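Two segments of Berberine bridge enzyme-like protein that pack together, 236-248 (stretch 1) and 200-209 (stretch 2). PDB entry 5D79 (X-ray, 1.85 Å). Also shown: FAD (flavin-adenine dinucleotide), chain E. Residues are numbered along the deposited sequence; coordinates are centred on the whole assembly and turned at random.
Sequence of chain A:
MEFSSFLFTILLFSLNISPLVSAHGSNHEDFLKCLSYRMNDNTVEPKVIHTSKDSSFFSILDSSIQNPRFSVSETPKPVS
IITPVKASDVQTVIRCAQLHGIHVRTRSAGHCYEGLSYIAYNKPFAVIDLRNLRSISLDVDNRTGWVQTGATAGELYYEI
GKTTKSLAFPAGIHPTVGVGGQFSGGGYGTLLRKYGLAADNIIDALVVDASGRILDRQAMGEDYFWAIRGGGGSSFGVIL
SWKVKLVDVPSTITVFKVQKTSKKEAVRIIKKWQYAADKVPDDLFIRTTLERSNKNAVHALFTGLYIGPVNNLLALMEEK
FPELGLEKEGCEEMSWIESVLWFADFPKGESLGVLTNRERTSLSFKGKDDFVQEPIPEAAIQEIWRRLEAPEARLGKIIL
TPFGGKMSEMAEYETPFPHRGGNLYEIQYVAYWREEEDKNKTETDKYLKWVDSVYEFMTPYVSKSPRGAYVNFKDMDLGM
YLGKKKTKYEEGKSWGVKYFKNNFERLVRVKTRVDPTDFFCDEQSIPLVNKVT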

# COMPACT_ATOMS: atom_id res chain seq x y z
N PHE A 236 0.98 -16.34 2.02
CA PHE A 236 1.93 -17.22 1.32
C PHE A 236 3.24 -17.54 2.05
O PHE A 236 3.95 -18.47 1.64
CB PHE A 236 2.24 -16.62 -0.06
CG PHE A 236 1.05 -16.61 -0.98
CD1 PHE A 236 0.66 -17.77 -1.64
CD2 PHE A 236 0.31 -15.46 -1.16
CE1 PHE A 236 -0.45 -17.78 -2.47
CE2 PHE A 236 -0.80 -15.47 -1.99
CZ PHE A 236 -1.17 -16.63 -2.65
N GLY A 237 3.57 -16.80 3.10
CA GLY A 237 4.79 -17.05 3.85
C GLY A 237 5.35 -15.84 4.56
O GLY A 237 4.64 -14.85 4.77
N VAL A 238 6.61 -15.91 4.97
CA VAL A 238 7.32 -14.74 5.46
C VAL A 238 8.39 -14.33 4.47
O VAL A 238 9.43 -14.98 4.38
CB VAL A 238 7.97 -14.95 6.83
CG1 VAL A 238 8.57 -13.63 7.33
CG2 VAL A 238 6.96 -15.48 7.83
N ILE A 239 8.12 -13.26 3.74
CA ILE A 239 9.06 -12.76 2.75
C ILE A 239 10.20 -12.04 3.46
O ILE A 239 9.97 -11.11 4.24
CB ILE A 239 8.37 -11.81 1.73
CG1 ILE A 239 7.07 -12.45 1.23
CG2 ILE A 239 9.29 -11.53 0.56
CD1 ILE A 239 6.12 -11.49 0.59
N LEU A 240 11.43 -12.49 3.21
CA LEU A 240 12.59 -11.99 3.91
C LEU A 240 13.25 -10.82 3.19
O LEU A 240 13.78 -9.89 3.83
CB LEU A 240 13.61 -13.11 4.11
CG LEU A 240 13.22 -14.23 5.07
CD1 LEU A 240 14.35 -15.24 5.14
CD2 LEU A 240 12.86 -13.70 6.46
N SER A 241 13.21 -10.87 1.86
CA SER A 241 13.93 -9.88 1.07
C SER A 241 13.39 -9.77 -0.36
O SER A 241 12.84 -10.73 -0.90
CB SER A 241 15.42 -10.25 1.06
OG SER A 241 16.20 -9.13 0.72
N TRP A 242 13.52 -8.58 -0.95
CA TRP A 242 13.17 -8.37 -2.36
C TRP A 242 14.45 -8.12 -3.14
O TRP A 242 15.34 -7.41 -2.66
CB TRP A 242 12.25 -7.16 -2.56
CG TRP A 242 10.93 -7.17 -1.86
CD1 TRP A 242 10.53 -6.32 -0.87
CD2 TRP A 242 9.82 -8.04 -2.12
NE1 TRP A 242 9.25 -6.62 -0.48
CE2 TRP A 242 8.78 -7.66 -1.24
CE3 TRP A 242 9.60 -9.10 -3.01
CZ2 TRP A 242 7.55 -8.31 -1.21
CZ3 TRP A 242 8.37 -9.75 -2.98
CH2 TRP A 242 7.36 -9.35 -2.08
N LYS A 243 14.53 -8.65 -4.36
CA LYS A 243 15.57 -8.20 -5.28
C LYS A 243 14.91 -7.28 -6.30
O LYS A 243 14.15 -7.72 -7.15
CB LYS A 243 16.29 -9.35 -5.99
CG LYS A 243 17.55 -8.88 -6.73
CD LYS A 243 18.37 -10.02 -7.29
CE LYS A 243 19.54 -9.48 -8.10
NZ LYS A 243 20.60 -10.52 -8.32
N VAL A 244 15.20 -5.98 -6.17
CA VAL A 244 14.56 -4.97 -7.01
C VAL A 244 15.33 -4.70 -8.30
O VAL A 244 16.54 -4.89 -8.38
CB VAL A 244 14.36 -3.63 -6.24
CG1 VAL A 244 13.49 -3.85 -5.02
CG2 VAL A 244 15.69 -3.02 -5.84
N LYS A 245 14.59 -4.26 -9.31
CA LYS A 245 15.18 -3.74 -10.53
C LYS A 245 15.05 -2.21 -10.50
O LYS A 245 13.94 -1.68 -10.44
CB LYS A 245 14.49 -4.33 -11.76
CG LYS A 245 15.21 -4.06 -13.06
CD LYS A 245 16.62 -4.61 -13.01
CE LYS A 245 17.53 -3.88 -13.96
NZ LYS A 245 18.89 -4.47 -13.94
N LEU A 246 16.18 -1.51 -10.52
CA LEU A 246 16.17 -0.05 -10.51
C LEU A 246 15.87 0.51 -11.91
O LEU A 246 16.35 -0.02 -12.91
CB LEU A 246 17.50 0.49 -9.99
CG LEU A 246 17.89 0.04 -8.57
CD1 LEU A 246 19.25 0.60 -8.14
CD2 LEU A 246 16.80 0.39 -7.53
N VAL A 247 15.07 1.57 -11.97
CA VAL A 247 14.61 2.10 -13.25
C VAL A 247 15.25 3.45 -13.51
O VAL A 247 15.70 4.12 -12.59
CB VAL A 247 13.07 2.23 -13.31
CG1 VAL A 247 12.43 0.84 -13.18
CG2 VAL A 247 12.57 3.17 -12.23
N ASP A 248 15.31 3.84 -14.78
CA ASP A 248 16.06 5.02 -15.15
C ASP A 248 15.20 6.26 -15.08
O ASP A 248 14.03 6.25 -15.42
CB ASP A 248 16.64 4.87 -16.56
CG ASP A 248 17.50 3.63 -16.72
OD1 ASP A 248 18.59 3.57 -16.13
OD2 ASP A 248 17.08 2.70 -17.45
PA FAD E . 2.17 -3.97 7.43
O1A FAD E . 1.00 -3.73 8.34
O2A FAD E . 3.46 -4.23 8.19
O5B FAD E . 1.83 -5.17 6.41
C5B FAD E . 0.59 -5.22 5.72
C4B FAD E . 0.22 -6.64 5.27
O4B FAD E . 1.33 -7.24 4.63
C3B FAD E . -0.16 -7.52 6.45
O3B FAD E . -1.19 -8.42 6.11
C2B FAD E . 1.13 -8.25 6.76
O2B FAD E . 0.91 -9.51 7.37
C1B FAD E . 1.81 -8.34 5.39
N9A FAD E . 3.28 -8.35 5.44
C8A FAD E . 4.14 -7.34 5.83
N7A FAD E . 5.42 -7.79 5.69
C5A FAD E . 5.39 -9.05 5.21
C6A FAD E . 6.38 -9.98 4.88
N6A FAD E . 7.65 -9.61 4.79
N1A FAD E . 6.02 -11.22 4.40
C2A FAD E . 4.69 -11.55 4.24
N3A FAD E . 3.72 -10.63 4.57
C4A FAD E . 4.05 -9.41 5.04
N1 FAD E . -0.24 2.03 -0.92
C2 FAD E . -0.06 2.38 -2.25
O2 FAD E . 0.27 1.53 -3.08
N3 FAD E . -0.24 3.70 -2.63
C4 FAD E . -0.59 4.68 -1.71
O4 FAD E . -0.63 5.86 -2.06
C4X FAD E . -0.75 4.32 -0.37
N5 FAD E . -0.98 5.28 0.60
C5X FAD E . -0.83 4.95 1.94
C6 FAD E . -0.80 5.93 2.93
C7 FAD E . -0.65 5.58 4.27
C7M FAD E . -0.63 6.64 5.33
C8 FAD E . -0.49 4.24 4.63
C8M FAD E . -0.35 3.83 6.07
C9 FAD E . -0.52 3.26 3.64
C9A FAD E . -0.74 3.60 2.31
N10 FAD E . -0.81 2.63 1.32
C10 FAD E . -0.54 2.99 0.02
C1' FAD E . -1.08 1.20 1.68
C2' FAD E . 0.17 0.39 1.95
O2' FAD E . 0.90 0.26 0.75
C3' FAD E . -0.27 -0.96 2.49
O3' FAD E . -0.88 -0.77 3.75
C4' FAD E . 0.90 -1.90 2.70
O4' FAD E . 0.45 -3.23 2.68
C5' FAD E . 1.49 -1.66 4.07
O5' FAD E . 2.76 -2.27 4.13
P FAD E . 3.53 -2.23 5.53
O1P FAD E . 4.71 -3.17 5.49
O2P FAD E . 3.96 -0.83 5.87
O3P FAD E . 2.32 -2.66 6.51
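Stretch 2, residues 200-209: DNIIDALVVD

Stretch 2 lies alongside stretch 1 as an antiparallel partner in a β-sheet. Its extended segment, Ile 202 to Val 208, runs against the strand Val 238 to Lys 245, with the axes approaching to 4.3 Å and a signed crossing angle of 152°, so the two chains run in opposite directions with a marked twist. Together they bury 884 Å², and the largest shares fall to Lys 243 on stretch 1 and to Leu 206 and Ile 203 on stretch 2.

Lys 243 joins the ladder through both of its backbone polar atoms. Lys 243 N donates to Asp 204 O at 2.7 Å, and Lys 243 O accepts from Ile 203 N at 2.8 Å, with a nearly straight N-H...O angle of 172°. The same carbonyl also receives a CA-H...O contact, Ile 202 CA to Lys 243 O at 3.5 Å. The side chain is fully extended, all four chi angles being t. Its root packs against the partner strand, with Lys 243 CB 3.6 Å from Asp 204 CB and Lys 243 CG 3.9 Å from Ile 203 CG1, while its end leads away.

Ile 203, with chi1 p and chi2 t, starts out sideways, but the end of its side chain comes nearer to stretch 1: Ile 203 CD1 lies 4.0 Å from Val 244 O, and Ile 203 CG2 lies 4.1 Å from Lys 245 CB. Just beyond, Lys 245 N donates to Asn 201 O at 3.0 Å, extending the pairing past Ile 202.

Leu 206 sits at the irregularity in the register. Ile 239 pairs with Val 207 and Ser 241 with Leu 206, so Leu 240 is the extra residue of a β-bulge, with phi/psi of -92/-34°. The bulge brings two successive amides to one carbonyl: Leu 240 N donates to Leu 206 O at 2.7 Å, whereas the bond from Ser 241 N to Leu 206 O is weak at 3.4 Å. In return, Leu 206 N donates to Ser 241 O at 3.0 Å. The side chain of Leu 240 points toward stretch 2, where Leu 240 CB is 4.0 Å from Leu 206 CB and Leu 240 CD1 is 3.6 Å from Val 208 CG2.

Beyond the bulge, Val 238 and Val 208 form a reciprocal pair, Val 208 N to Val 238 O at 2.8 Å and Val 238 N to Val 208 O at 2.9 Å. On the face carrying Ile 239, Trp 242 and Val 244, Ile 239 CG1 meets Val 207 CG2 at 4.1 Å. The indole of Trp 242 is covered by Ile 202, whose CD1 lies over one face, 4.2 Å from the centroid of the Trp 242 six-membered ring. Between these contacts, Ala 205 CB approaches Trp 242 CE3 to 4.0 Å. Ile 239 leaves its own backbone polar atoms for the cofactor: Ile 239 N donates to FAD N1A at 3.0 Å, and FAD N6A donates to Ile 239 O at 2.8 Å.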

# COMPACT_ATOMS: atom_id res chain seq x y z
N ASP A 200 5.76 -5.08 -10.03
CA ASP A 200 6.08 -5.28 -11.43
C ASP A 200 7.57 -5.16 -11.69
O ASP A 200 8.02 -5.40 -12.81
CB ASP A 200 5.33 -4.27 -12.30
CG ASP A 200 3.83 -4.44 -12.23
OD1 ASP A 200 3.36 -5.54 -11.86
OD2 ASP A 200 3.12 -3.47 -12.55
N ASN A 201 8.33 -4.80 -10.65
CA ASN A 201 9.75 -4.49 -10.78
C ASN A 201 10.63 -5.25 -9.79
O ASN A 201 11.65 -4.74 -9.30
CB ASN A 201 9.95 -2.99 -10.63
CG ASN A 201 9.35 -2.21 -11.78
OD1 ASN A 201 10.01 -1.98 -12.79
ND2 ASN A 201 8.08 -1.83 -11.65
N ILE A 202 10.24 -6.48 -9.53
CA ILE A 202 10.96 -7.35 -8.62
C ILE A 202 11.40 -8.61 -9.36
O ILE A 202 10.60 -9.26 -10.04
CB ILE A 202 10.09 -7.69 -7.41
CG1 ILE A 202 9.91 -6.43 -6.56
CG2 ILE A 202 10.71 -8.85 -6.63
CD1 ILE A 202 8.72 -6.43 -5.66
N ILE A 203 12.68 -8.94 -9.26
CA ILE A 203 13.26 -9.96 -10.12
C ILE A 203 13.73 -11.22 -9.38
O ILE A 203 14.12 -12.20 -10.01
CB ILE A 203 14.43 -9.37 -10.92
CG1 ILE A 203 15.40 -8.67 -9.99
CG2 ILE A 203 13.92 -8.38 -11.97
CD1 ILE A 203 16.69 -8.23 -10.66
N ASP A 204 13.71 -11.18 -8.06
CA ASP A 204 14.04 -12.33 -7.21
C ASP A 204 13.59 -11.97 -5.79
O ASP A 204 13.29 -10.81 -5.52
CB ASP A 204 15.54 -12.68 -7.24
CG ASP A 204 15.85 -14.09 -6.72
OD1 ASP A 204 15.08 -14.64 -5.91
OD2 ASP A 204 16.90 -14.66 -7.11
N ALA A 205 13.54 -12.95 -4.90
CA ALA A 205 13.07 -12.71 -3.55
C ALA A 205 13.43 -13.87 -2.67
O ALA A 205 13.69 -14.95 -3.15
CB ALA A 205 11.56 -12.50 -3.54
N LEU A 206 13.46 -13.63 -1.36
CA LEU A 206 13.64 -14.70 -0.40
C LEU A 206 12.37 -14.82 0.42
O LEU A 206 11.87 -13.82 0.92
CB LEU A 206 14.84 -14.44 0.52
CG LEU A 206 16.22 -14.26 -0.10
CD1 LEU A 206 17.21 -13.81 0.96
CD2 LEU A 206 16.68 -15.54 -0.74
N VAL A 207 11.85 -16.04 0.55
CA VAL A 207 10.67 -16.25 1.37
C VAL A 207 10.84 -17.50 2.27
O VAL A 207 11.44 -18.49 1.87
CB VAL A 207 9.39 -16.37 0.48
CG1 VAL A 207 9.49 -17.55 -0.46
CG2 VAL A 207 8.12 -16.45 1.33
N VAL A 208 10.36 -17.42 3.51
CA VAL A 208 10.27 -18.60 4.36
C VAL A 208 8.87 -19.19 4.23
O VAL A 208 7.88 -18.50 4.49
CB VAL A 208 10.58 -18.30 5.83
CG1 VAL A 208 10.22 -19.49 6.73
CG2 VAL A 208 12.05 -17.90 6.00
N ASP A 209 8.79 -20.46 3.80
CA ASP A 209 7.49 -21.11 3.61
C ASP A 209 7.07 -21.87 4.87
O ASP A 209 7.78 -21.85 5.89
CB ASP A 209 7.51 -22.03 2.38
CG ASP A 209 8.42 -23.24 2.54
OD1 ASP A 209 9.33 -23.19 3.38
OD2 ASP A 209 8.23 -24.23 1.82